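Protein 1A (Cricket paralysis virus, PDB 6C3R) suppresses antiviral RNA silencing in insect cells by inactivating host AGO2 and recruiting a ubiquitin ligase complex that promotes its degradation. Local coordinates at residues E131-A134 with F135-R139; Q10-I13 with A14-E18. All coordinates share one frame; numbering follows the deposited sequence.

Both contacts are local and lie on helices near the two ends of the chain. Contact 2 comes first, at the C-terminal part of helix 2-16. Contact 1 follows much later, on helix 129-136 and the tail after it. Their centres are about 25 Å apart, and their nearest atoms about 10 Å, so they do not touch. They share a neighbour: helix 117-123 packs against side chains of both. Contact 2 also leans on helix 110-114, and contact 1 on helix 77-90. The BC-box and the Arg133 site are thus well separated. The BC-box ends within contact 2, while Arg133, involved in blocking stress granule formation, belongs to contact 1.

Contact 1 (E131-A134 with F135-R139); sequences ECRA and FLRKR
Phe135 is tied back to Glu131 by a helical backbone bond. Its N lies 2.8 Å from Glu131 O, and the bond is nearly straight (168°). The ring of Phe135 leads away from this turn and stacks with Trp119. Leu136 repeats the pattern, its N bonding Cys132 O at 3.0 Å. Here the side chains meet as well: Leu136 CD1 touches Cys132 SG at 3.9 Å. Both side chains are buried and reach helix 77-90, on Trp85 and Val88 respectively. Arg137 N makes a weak bond to Ala134 O, at 3.3 Å. Its chain bends at chi3 (-82°), and the guanidinium comes alongside Arg133. NH2 of Arg137 rests 3.7 Å from Arg133 CG. The two guanidinium planes are 65° apart. These like charges probably repel mildly, but Arg133 also has a salt bridge to Asp130. Arg139 then turns back on the helix. Its chain is extended from CG to NE, and NH1 and NH2 both grip Ala134 O, at 3.0 and 2.9 Å. The carbonyl oxygen lies close to the guanidinium plane. This is an end-on, two-nitrogen hold on one backbone acceptor. The arrangement is an amphipathic last helical turn leading into a basic tail (Arg137, Lys138, Arg139), at the Arg133 site that takes part in inhibiting host stress granules.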
loop_
_atom_site.group_PDB
_atom_site.type_symbol
_atom_site.label_atom_id
_atom_site.label_comp_id
_atom_site.label_asym_id
_atom_site.label_seq_id
_atom_site.Cartn_x
_atom_site.Cartn_y
_atom_site.Cartn_z
ATOM N N GLU A 131 -2.619 18.284 -5.803
ATOM C CA GLU A 131 -1.489 19.105 -6.255
ATOM C C GLU A 131 -0.422 18.277 -6.963
ATOM O O GLU A 131 0.099 18.679 -8.002
ATOM C CB GLU A 131 -0.831 19.833 -5.082
ATOM C CG GLU A 131 0.225 20.848 -5.524
ATOM C CD GLU A 131 0.985 21.448 -4.370
ATOM O OE1 GLU A 131 0.603 21.214 -3.203
ATOM O OE2 GLU A 131 1.991 22.140 -4.641
ATOM N N CYS A 132 -0.084 17.148 -6.351
ATOM C CA CYS A 132 0.835 16.173 -6.922
ATOM C C CYS A 132 0.465 15.705 -8.327
ATOM O O CYS A 132 1.319 15.623 -9.196
ATOM C CB CYS A 132 0.917 14.958 -6.011
ATOM S SG CYS A 132 2.168 13.814 -6.574
ATOM N N ARG A 133 -0.805 15.391 -8.544
ATOM C CA ARG A 133 -1.273 14.986 -9.867
ATOM C C ARG A 133 -1.080 16.102 -10.896
ATOM O O ARG A 133 -0.698 15.833 -12.036
ATOM C CB ARG A 133 -2.738 14.523 -9.813
ATOM C CG ARG A 133 -3.333 14.154 -11.173
ATOM C CD ARG A 133 -4.576 13.266 -11.073
ATOM N NE ARG A 133 -5.630 13.827 -10.207
ATOM C CZ ARG A 133 -5.972 13.388 -8.984
ATOM N NH1 ARG A 133 -5.366 12.346 -8.400
ATOM N NH2 ARG A 133 -6.950 14.003 -8.321
ATOM N N ALA A 134 -1.330 17.340 -10.491
ATOM C CA ALA A 134 -1.190 18.481 -11.391
ATOM C C ALA A 134 0.274 18.758 -11.710
ATOM O O ALA A 134 0.649 18.980 -12.869
ATOM C CB ALA A 134 -1.845 19.709 -10.779
ATOM N N PHE A 135 1.090 18.725 -10.661
ATOM C CA PHE A 135 2.536 18.883 -10.764
ATOM C C PHE A 135 3.198 17.883 -11.701
ATOM O O PHE A 135 4.051 18.269 -12.502
ATOM C CB PHE A 135 3.178 18.775 -9.382
ATOM C CG PHE A 135 4.659 19.061 -9.372
ATOM C CD1 PHE A 135 5.143 20.303 -9.769
ATOM C CD2 PHE A 135 5.561 18.100 -8.944
ATOM C CE1 PHE A 135 6.493 20.569 -9.755
ATOM C CE2 PHE A 135 6.915 18.362 -8.925
ATOM C CZ PHE A 135 7.385 19.603 -9.329
ATOM N N LEU A 136 2.819 16.619 -11.600
ATOM C CA LEU A 136 3.387 15.567 -12.463
ATOM C C LEU A 136 2.666 15.295 -13.809
ATOM O O LEU A 136 3.098 14.409 -14.554
ATOM C CB LEU A 136 3.523 14.254 -11.675
ATOM C CG LEU A 136 4.360 14.295 -10.389
ATOM C CD1 LEU A 136 4.277 12.941 -9.692
ATOM C CD2 LEU A 136 5.816 14.694 -10.650
ATOM N N ARG A 137 1.608 16.044 -14.133
ATOM C CA ARG A 137 0.898 15.825 -15.401
ATOM C C ARG A 137 1.793 16.095 -16.605
ATOM O O ARG A 137 2.532 17.080 -16.634
ATOM C CB ARG A 137 -0.365 16.678 -15.525
ATOM C CG ARG A 137 -1.102 16.424 -16.839
ATOM C CD ARG A 137 -2.588 16.733 -16.785
ATOM N NE ARG A 137 -3.398 15.649 -16.211
ATOM C CZ ARG A 137 -3.927 15.616 -14.980
ATOM N NH1 ARG A 137 -3.755 16.622 -14.111
ATOM N NH2 ARG A 137 -4.643 14.552 -14.610
ATOM N N LYS A 138 1.705 15.209 -17.593
ATOM C CA LYS A 138 2.546 15.280 -18.776
ATOM C C LYS A 138 2.141 16.416 -19.705
ATOM O O LYS A 138 1.395 16.216 -20.665
ATOM C CB LYS A 138 2.506 13.963 -19.548
ATOM C CG LYS A 138 3.066 12.776 -18.791
ATOM C CD LYS A 138 3.516 11.679 -19.747
ATOM C CE LYS A 138 2.375 11.137 -20.596
ATOM N NZ LYS A 138 2.869 10.141 -21.582
ATOM N N ARG A 139 2.662 17.603 -19.422
ATOM C CA ARG A 139 2.592 18.729 -20.355
ATOM C C ARG A 139 3.330 18.398 -21.658
ATOM O O ARG A 139 4.102 17.450 -21.719
ATOM C CB ARG A 139 3.197 19.977 -19.706
ATOM C CG ARG A 139 2.355 20.511 -18.553
ATOM C CD ARG A 139 3.170 21.255 -17.510
ATOM N NE ARG A 139 2.341 21.655 -16.362
ATOM C CZ ARG A 139 2.012 20.882 -15.317
ATOM N NH1 ARG A 139 2.430 19.614 -15.222
ATOM N NH2 ARG A 139 1.252 21.391 -14.342
#

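Contact 2 (Q10-I13 with A14-E18); sequences QELI and AAQFE
This is a local contact along one helix, in which Leu12 and Ile13 meet Gln16 and Phe17 at the C-terminal end of helix 2-16. The helix is predicted to have coiled-coil character, and residues 10-12 are the end of the BC-box, which mediates assembly of the viral E3 ligase. Backbone bonds four residues apart run through the turn. Ala14 N to Gln10 O is weak, at 3.4 Å. Ala15 N to Glu11 O and Gln16 N to Leu12 O are both 2.9 Å and fairly straight. The last, Phe17 N to Ile13 O at 3.0 Å, is more bent (136°), and Phe17 N sits above the carbonyl plane. Phe17 is the first residue to leave helical geometry, and Glu18 follows with a positive phi of 54°.

The side chains add a second layer. Leu12 CD1 lies against the amide end of Gln16, 3.8 Å from its CD. Gln16 CG stands beside its own backbone N (chi1 -63°), and the extended chain then passes the leucine at a slant. The Phe17 ring presents an edge to the backbone: its CD1 is 3.6 Å from Leu12 O, which lies in the ring plane. Phe17 CB reaches Ile13 CG2 at 4.3 Å, a loose apolar touch. Ile13 also bonds through its backbone with Gly19, so the chain just past the helix is tied back to its final turn.

Ile13 and Phe17 are buried. Both meet Phe113 of helix 110-114, where Leu12 touches Met114. Leu12 and Phe17 also rest on Leu117 of helix 117-123, and Phe17 reaches Gln121, so this end of helix 2-16 packs against two helices.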
loop_
_atom_site.group_PDB
_atom_site.type_symbol
_atom_site.label_atom_id
_atom_site.label_comp_id
_atom_site.label_asym_id
_atom_site.label_seq_id
_atom_site.Cartn_x
_atom_site.Cartn_y
_atom_site.Cartn_z
ATOM N N GLN A 10 25.495 17.762 -3.543
ATOM C CA GLN A 10 25.291 17.484 -2.106
ATOM C C GLN A 10 25.597 18.713 -1.264
ATOM O O GLN A 10 25.058 18.892 -0.172
ATOM C CB GLN A 10 26.188 16.326 -1.654
ATOM C CG GLN A 10 25.669 15.545 -0.456
ATOM C CD GLN A 10 24.514 14.607 -0.790
ATOM O OE1 GLN A 10 24.352 14.171 -1.933
ATOM N NE2 GLN A 10 23.703 14.288 0.219
ATOM N N GLU A 11 26.497 19.537 -1.789
ATOM C CA GLU A 11 26.850 20.822 -1.223
ATOM C C GLU A 11 25.708 21.784 -1.508
ATOM O O GLU A 11 25.310 22.563 -0.641
ATOM C CB GLU A 11 28.155 21.304 -1.870
ATOM C CG GLU A 11 28.938 22.336 -1.071
ATOM C CD GLU A 11 28.349 23.731 -1.134
ATOM O OE1 GLU A 11 27.700 24.086 -2.151
ATOM O OE2 GLU A 11 28.549 24.473 -0.153
ATOM N N LEU A 12 25.199 21.716 -2.737
ATOM C CA LEU A 12 24.062 22.515 -3.198
ATOM C C LEU A 12 22.744 22.185 -2.478
ATOM O O LEU A 12 21.914 23.073 -2.240
ATOM C CB LEU A 12 23.917 22.345 -4.708
ATOM C CG LEU A 12 23.152 23.383 -5.523
ATOM C CD1 LEU A 12 23.548 24.809 -5.170
ATOM C CD2 LEU A 12 23.388 23.138 -7.005
ATOM N N ILE A 13 22.558 20.920 -2.110
ATOM C CA ILE A 13 21.411 20.505 -1.291
ATOM C C ILE A 13 21.504 21.116 0.095
ATOM O O ILE A 13 20.491 21.520 0.662
ATOM C CB ILE A 13 21.290 18.953 -1.192
ATOM C CG1 ILE A 13 20.769 18.386 -2.518
ATOM C CG2 ILE A 13 20.337 18.521 -0.073
ATOM C CD1 ILE A 13 21.039 16.914 -2.716
ATOM N N ALA A 14 22.717 21.147 0.641
ATOM C CA ALA A 14 22.954 21.712 1.960
ATOM C C ALA A 14 22.693 23.202 1.915
ATOM O O ALA A 14 21.928 23.734 2.715
ATOM C CB ALA A 14 24.381 21.442 2.406
ATOM N N ALA A 15 23.316 23.858 0.944
ATOM C CA ALA A 15 23.207 25.298 0.783
ATOM C C ALA A 15 21.763 25.740 0.584
ATOM O O ALA A 15 21.226 26.479 1.404
ATOM C CB ALA A 15 24.065 25.753 -0.389
ATOM N N GLN A 16 21.116 25.244 -0.469
ATOM C CA GLN A 16 19.836 25.820 -0.905
ATOM C C GLN A 16 18.575 25.010 -0.662
ATOM O O GLN A 16 17.485 25.534 -0.877
ATOM C CB GLN A 16 19.921 26.148 -2.372
ATOM C CG GLN A 16 20.963 27.195 -2.683
ATOM C CD GLN A 16 21.009 27.496 -4.154
ATOM O OE1 GLN A 16 20.192 26.989 -4.926
ATOM N NE2 GLN A 16 21.974 28.314 -4.563
ATOM N N PHE A 17 18.708 23.759 -0.227
ATOM C CA PHE A 17 17.553 22.881 -0.014
ATOM C C PHE A 17 17.488 22.402 1.429
ATOM O O PHE A 17 16.787 21.419 1.735
ATOM C CB PHE A 17 17.607 21.674 -0.979
ATOM C CG PHE A 17 17.453 22.034 -2.431
ATOM C CD1 PHE A 17 18.534 22.463 -3.175
ATOM C CD2 PHE A 17 16.226 21.930 -3.065
ATOM C CE1 PHE A 17 18.395 22.790 -4.533
ATOM C CE2 PHE A 17 16.083 22.258 -4.415
ATOM C CZ PHE A 17 17.170 22.691 -5.154
ATOM N N GLU A 18 18.211 23.094 2.314
ATOM C CA GLU A 18 18.167 22.840 3.755
ATOM C C GLU A 18 18.445 21.374 4.089
ATOM O O GLU A 18 17.774 20.775 4.949
ATOM C CB GLU A 18 16.808 23.264 4.330
ATOM C CG GLU A 18 16.302 24.617 3.836
ATOM C CD GLU A 18 15.028 25.080 4.540
ATOM O OE1 GLU A 18 14.413 24.285 5.294
ATOM O OE2 GLU A 18 14.643 26.257 4.342
#